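Local atomic coordinates of endonuclease V (Streptomyces avermitilis, PDB entry 3GOC), a protein that probably takes part in DNA repair as a magnesium-dependent endonuclease, nicking DNA at the second phosphodiester bond 3' to a deoxyinosine and leaving the lesion in place. Residues Leu110-Tyr116 with Thr138-Asn144; Ala173-Gln177 with His199-Leu203. All coordinates share one frame; numbering follows the deposited sequence.

Interaction 1 of 2, residues Leu110-Tyr116 with Thr138-Asn144; sequences LIVCDGY and TIGVAKN
The methyl of Ala-142 lies over one face of the Tyr-116 ring, its CB 3.8 Å from the ring centroid and 28° off the normal, which fits a CH-pi contact shifted toward the rim. Beyond the rim, Tyr-116 OH donates to Asn-144 O at 2.6 Å from above the carbonyl plane rather than along a lone pair. A water bridges the same hydroxyl to Asn-144 N, so the phenol is gripped twice; Asn-144 OD1 is taken up by Phe-146 N.

Further back the two strands pair in parallel. Cys-113 lies beside Gly-140 and bonds to both its neighbours: Cys-113 N donates to Ile-139 O in an almost straight bond (178° at the hydrogen), and Cys-113 O receives Val-141 N at 2.9 Å. On one face of the sheet Val-112 and Ile-139 run alongside each other in the same direction, with CG2 of Val-112 4.0 Å from CG1 of Ile-139. CG1 of Val-112 stands anti to its backbone N (chi1 -178°) and reaches Val-141 CG2 at 3.9 Å. Thr-200 of helix 193-202 packs on Ile-139 and Val-141.

The side chain of Asp-114 starts out on this same face. A second water donates to Asp-114 OD2 at 2.7 Å and accepts from Lys-143 N; Lys-143 NZ is 4.6 Å from Asp-114 OD2, too far for a salt bridge. Lying toward the C-terminal end of its strand, Asp-114 shares one magnesium with Asp-46, which binds a second with Asp-217; this strand opens the beta-alpha-beta unit 110-114, 126-134, 138-142 of an RNase H-like nuclease fold.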
# COMPACT_ATOMS: atom_id res chain seq x y z
N LEU A 110 6.69 0.46 11.94
CA LEU A 110 5.54 1.37 11.93
C LEU A 110 4.45 0.72 12.77
O LEU A 110 4.10 -0.43 12.54
CB LEU A 110 5.06 1.58 10.50
CG LEU A 110 3.83 2.46 10.22
CD1 LEU A 110 2.57 1.69 10.50
CD2 LEU A 110 3.91 3.72 11.04
N ILE A 111 3.91 1.45 13.75
CA ILE A 111 2.86 0.90 14.60
C ILE A 111 1.48 1.31 14.10
O ILE A 111 1.21 2.49 13.86
CB ILE A 111 2.99 1.37 16.07
CG1 ILE A 111 4.33 0.92 16.66
CG2 ILE A 111 1.84 0.81 16.90
CD1 ILE A 111 5.51 1.71 16.16
N VAL A 112 0.61 0.32 13.92
CA VAL A 112 -0.75 0.56 13.45
C VAL A 112 -1.70 0.25 14.61
O VAL A 112 -1.83 -0.89 15.04
CB VAL A 112 -1.09 -0.36 12.24
CG1 VAL A 112 -2.50 -0.06 11.74
CG2 VAL A 112 -0.06 -0.15 11.13
N CYS A 113 -2.37 1.29 15.12
CA CYS A 113 -3.31 1.13 16.22
C CYS A 113 -4.73 0.95 15.73
O CYS A 113 -5.12 1.52 14.71
CB CYS A 113 -3.27 2.37 17.13
SG CYS A 113 -1.68 2.71 17.88
N ASP A 114 -5.49 0.12 16.45
CA ASP A 114 -6.89 -0.09 16.11
C ASP A 114 -7.57 1.06 16.85
O ASP A 114 -8.02 0.90 17.99
CB ASP A 114 -7.39 -1.42 16.66
CG ASP A 114 -8.87 -1.64 16.40
OD1 ASP A 114 -9.50 -2.45 17.13
OD2 ASP A 114 -9.42 -1.01 15.48
N GLY A 115 -7.64 2.21 16.20
CA GLY A 115 -8.21 3.38 16.83
C GLY A 115 -7.87 4.63 16.06
O GLY A 115 -7.78 4.61 14.83
N TYR A 116 -7.65 5.72 16.79
CA TYR A 116 -7.37 7.01 16.16
C TYR A 116 -6.11 7.74 16.64
O TYR A 116 -5.59 7.49 17.73
CB TYR A 116 -8.56 7.96 16.38
CG TYR A 116 -9.93 7.33 16.18
CD1 TYR A 116 -10.52 6.55 17.17
CD2 TYR A 116 -10.62 7.49 14.98
CE1 TYR A 116 -11.76 5.94 16.99
CE2 TYR A 116 -11.86 6.89 14.78
CZ TYR A 116 -12.42 6.12 15.78
OH TYR A 116 -13.64 5.50 15.57
N THR A 138 3.63 6.11 13.86
CA THR A 138 2.38 5.44 14.20
C THR A 138 1.22 6.00 13.40
O THR A 138 1.22 7.16 12.99
CB THR A 138 2.01 5.63 15.68
OG1 THR A 138 1.65 7.00 15.89
CG2 THR A 138 3.16 5.27 16.59
N ILE A 139 0.21 5.16 13.19
CA ILE A 139 -1.00 5.58 12.51
C ILE A 139 -2.15 4.87 13.19
O ILE A 139 -1.95 3.91 13.95
CB ILE A 139 -1.05 5.21 11.00
CG1 ILE A 139 -1.09 3.69 10.83
CG2 ILE A 139 0.12 5.83 10.27
CD1 ILE A 139 -1.35 3.26 9.39
N GLY A 140 -3.35 5.34 12.93
CA GLY A 140 -4.52 4.71 13.48
C GLY A 140 -5.44 4.30 12.34
O GLY A 140 -5.54 4.99 11.33
N VAL A 141 -6.08 3.14 12.49
CA VAL A 141 -7.04 2.67 11.51
C VAL A 141 -8.21 2.20 12.37
O VAL A 141 -8.06 1.32 13.21
CB VAL A 141 -6.53 1.49 10.66
CG1 VAL A 141 -7.64 1.06 9.69
CG2 VAL A 141 -5.29 1.90 9.87
N ALA A 142 -9.37 2.83 12.16
CA ALA A 142 -10.56 2.51 12.95
C ALA A 142 -11.70 1.95 12.11
O ALA A 142 -11.82 2.26 10.93
CB ALA A 142 -11.03 3.76 13.68
N LYS A 143 -12.52 1.12 12.75
CA LYS A 143 -13.65 0.46 12.09
C LYS A 143 -14.88 1.34 11.92
O LYS A 143 -15.71 1.09 11.05
CB LYS A 143 -14.07 -0.80 12.88
CG LYS A 143 -12.96 -1.78 13.15
CD LYS A 143 -13.40 -2.81 14.18
CE LYS A 143 -12.26 -3.69 14.66
NZ LYS A 143 -11.75 -4.55 13.57
N ASN A 144 -15.02 2.37 12.76
CA ASN A 144 -16.16 3.28 12.68
C ASN A 144 -15.64 4.71 12.69
O ASN A 144 -14.52 4.97 13.13
CB ASN A 144 -17.15 3.03 13.82
CG ASN A 144 -16.62 3.46 15.17
OD1 ASN A 144 -16.34 4.64 15.40
ND2 ASN A 144 -16.49 2.51 16.08
O HOH W 1 -11.76 0.39 15.39
O HOH W 2 -13.56 2.57 15.69

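Interaction 2 of 2, residues Ala173-Gln177 with His199-Leu203; sequences ALRTQ and HTLAL
Thr-200 and Leu-201, near the C-terminal end of helix 193-202, pack against Leu-174 and Thr-176 where strand 168-174 runs out into a loop. This is helix-on-sheet packing in the RNase H-like fold, and the side chains meet through carbon atoms alone; the two segments bury 190 Å² between them, both sides summed.

The helical side begins with Thr-200, whose CB bond points toward the strand end. Its CG2 stands anti to the backbone N while OG1 turns beside it (chi1 -58°), which leaves the methyl for the contact and the hydroxyl for the helix. OG1 is hydrogen-bonded back to Ala-196 O, one helical turn earlier. The methyl meets two side chains: Leu-174 CD2 lies 3.7 Å from Thr-200 CG2, and Thr-176 CG2 lies 3.9 Å from the same methyl. Leu-174 and Thr-200 overlap head to tail, each reaching past the other, whereas Thr-176 comes in at a slant. The hydroxyl of Thr-176 is likewise held elsewhere, by Arg-208 O. Val-185 of strand 183-189 touches both Leu-174 and Thr-200 and places the contact against the sheet.

Leu-201 follows. Its CB bond does not aim at the strand, but the end of the side chain swings closer, with chi2 extended at 178°. Arg-27 of the second subunit also packs on this leucine, so the contact borders the dimer interface. On the backbone, Leu-201 O and Thr-176 O are both bonded by the guanidinium group of Arg-157, a polar tie between the two segments through a third residue. The terminal methyl CD2 of Leu-201 lies 4.0 Å from Leu-174 CD2 and 3.8 Å from the carbonyl oxygen of Arg-175.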
# COMPACT_ATOMS: atom_id res chain seq x y z
N ALA A 173 -11.49 8.57 5.05
CA ALA A 173 -12.29 7.36 5.00
C ALA A 173 -11.61 6.68 3.81
O ALA A 173 -11.47 7.27 2.74
CB ALA A 173 -13.73 7.68 4.68
N LEU A 174 -11.16 5.44 4.00
CA LEU A 174 -10.44 4.72 2.95
C LEU A 174 -11.12 3.42 2.57
O LEU A 174 -11.41 2.59 3.42
CB LEU A 174 -9.02 4.42 3.43
CG LEU A 174 -8.11 3.65 2.47
CD1 LEU A 174 -7.77 4.53 1.27
CD2 LEU A 174 -6.83 3.23 3.20
N ARG A 175 -11.36 3.25 1.27
CA ARG A 175 -11.98 2.04 0.76
C ARG A 175 -10.90 0.96 0.68
O ARG A 175 -10.06 1.00 -0.22
CB ARG A 175 -12.57 2.30 -0.64
CG ARG A 175 -13.44 1.16 -1.17
CD ARG A 175 -14.83 1.20 -0.56
NE ARG A 175 -15.60 2.37 -1.01
CZ ARG A 175 -16.82 2.67 -0.59
NH1 ARG A 175 -17.44 1.89 0.29
NH2 ARG A 175 -17.44 3.75 -1.05
N THR A 176 -10.90 0.02 1.62
CA THR A 176 -9.90 -1.05 1.61
C THR A 176 -10.39 -2.24 0.81
O THR A 176 -9.60 -3.05 0.33
CB THR A 176 -9.53 -1.49 3.05
OG1 THR A 176 -10.73 -1.72 3.80
CG2 THR A 176 -8.71 -0.40 3.74
N GLN A 177 -11.71 -2.36 0.66
CA GLN A 177 -12.29 -3.44 -0.13
C GLN A 177 -13.39 -2.88 -1.02
O GLN A 177 -14.24 -2.11 -0.58
CB GLN A 177 -12.85 -4.55 0.77
CG GLN A 177 -11.78 -5.45 1.39
CD GLN A 177 -10.92 -6.14 0.34
OE1 GLN A 177 -11.43 -6.65 -0.66
NE2 GLN A 177 -9.61 -6.17 0.57
N HIS A 199 -0.03 2.32 3.70
CA HIS A 199 0.21 1.19 4.61
C HIS A 199 -1.08 0.43 4.87
O HIS A 199 -1.10 -0.80 4.90
CB HIS A 199 0.81 1.69 5.93
CG HIS A 199 2.29 1.87 5.88
ND1 HIS A 199 3.17 0.81 5.98
CD2 HIS A 199 3.05 2.96 5.67
CE1 HIS A 199 4.41 1.25 5.84
NE2 HIS A 199 4.37 2.55 5.65
N THR A 200 -2.17 1.17 5.05
CA THR A 200 -3.45 0.53 5.31
C THR A 200 -3.86 -0.35 4.12
O THR A 200 -4.34 -1.48 4.31
CB THR A 200 -4.53 1.59 5.62
OG1 THR A 200 -4.11 2.38 6.74
CG2 THR A 200 -5.86 0.94 5.98
N LEU A 201 -3.68 0.15 2.90
CA LEU A 201 -4.03 -0.65 1.72
C LEU A 201 -3.13 -1.88 1.63
O LEU A 201 -3.60 -2.98 1.33
CB LEU A 201 -3.89 0.17 0.43
CG LEU A 201 -4.90 1.30 0.21
CD1 LEU A 201 -4.55 2.03 -1.09
CD2 LEU A 201 -6.32 0.74 0.15
N ALA A 202 -1.84 -1.70 1.91
CA ALA A 202 -0.91 -2.82 1.85
C ALA A 202 -1.23 -3.89 2.89
O ALA A 202 -0.83 -5.04 2.74
CB ALA A 202 0.52 -2.32 2.02
N LEU A 203 -1.95 -3.51 3.94
CA LEU A 203 -2.32 -4.44 5.00
C LEU A 203 -3.70 -5.04 4.80
O LEU A 203 -4.15 -5.87 5.59
CB LEU A 203 -2.28 -3.73 6.36
CG LEU A 203 -0.89 -3.34 6.86
CD1 LEU A 203 -1.00 -2.42 8.08
CD2 LEU A 203 -0.13 -4.61 7.22

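How the interactions relate
Interaction 1 closes before interaction 2 opens along the chain, and their centres lie 11 Å apart. Both reach the same mixed sheet: strands 110-114 and 138-142 are adjacent, with strand 183-189 next and strand 168-174 beyond it. Helix 193-202 lies across this part of the sheet, and Thr-200 gives the direct evidence, its OG1 being 3.4 Å from Val-141 CG2. Leu-203 CD1 also packs on Val-112 CG2, at 3.9 Å. The centre of interaction 1 is about 3 Å from the chain centre, that of interaction 2 about 15 Å. The C-terminal part of helix 193-202, together with Leu-203, thus joins the two contacts, one holding the metal ligand Asp-114 and the other bordering the second subunit.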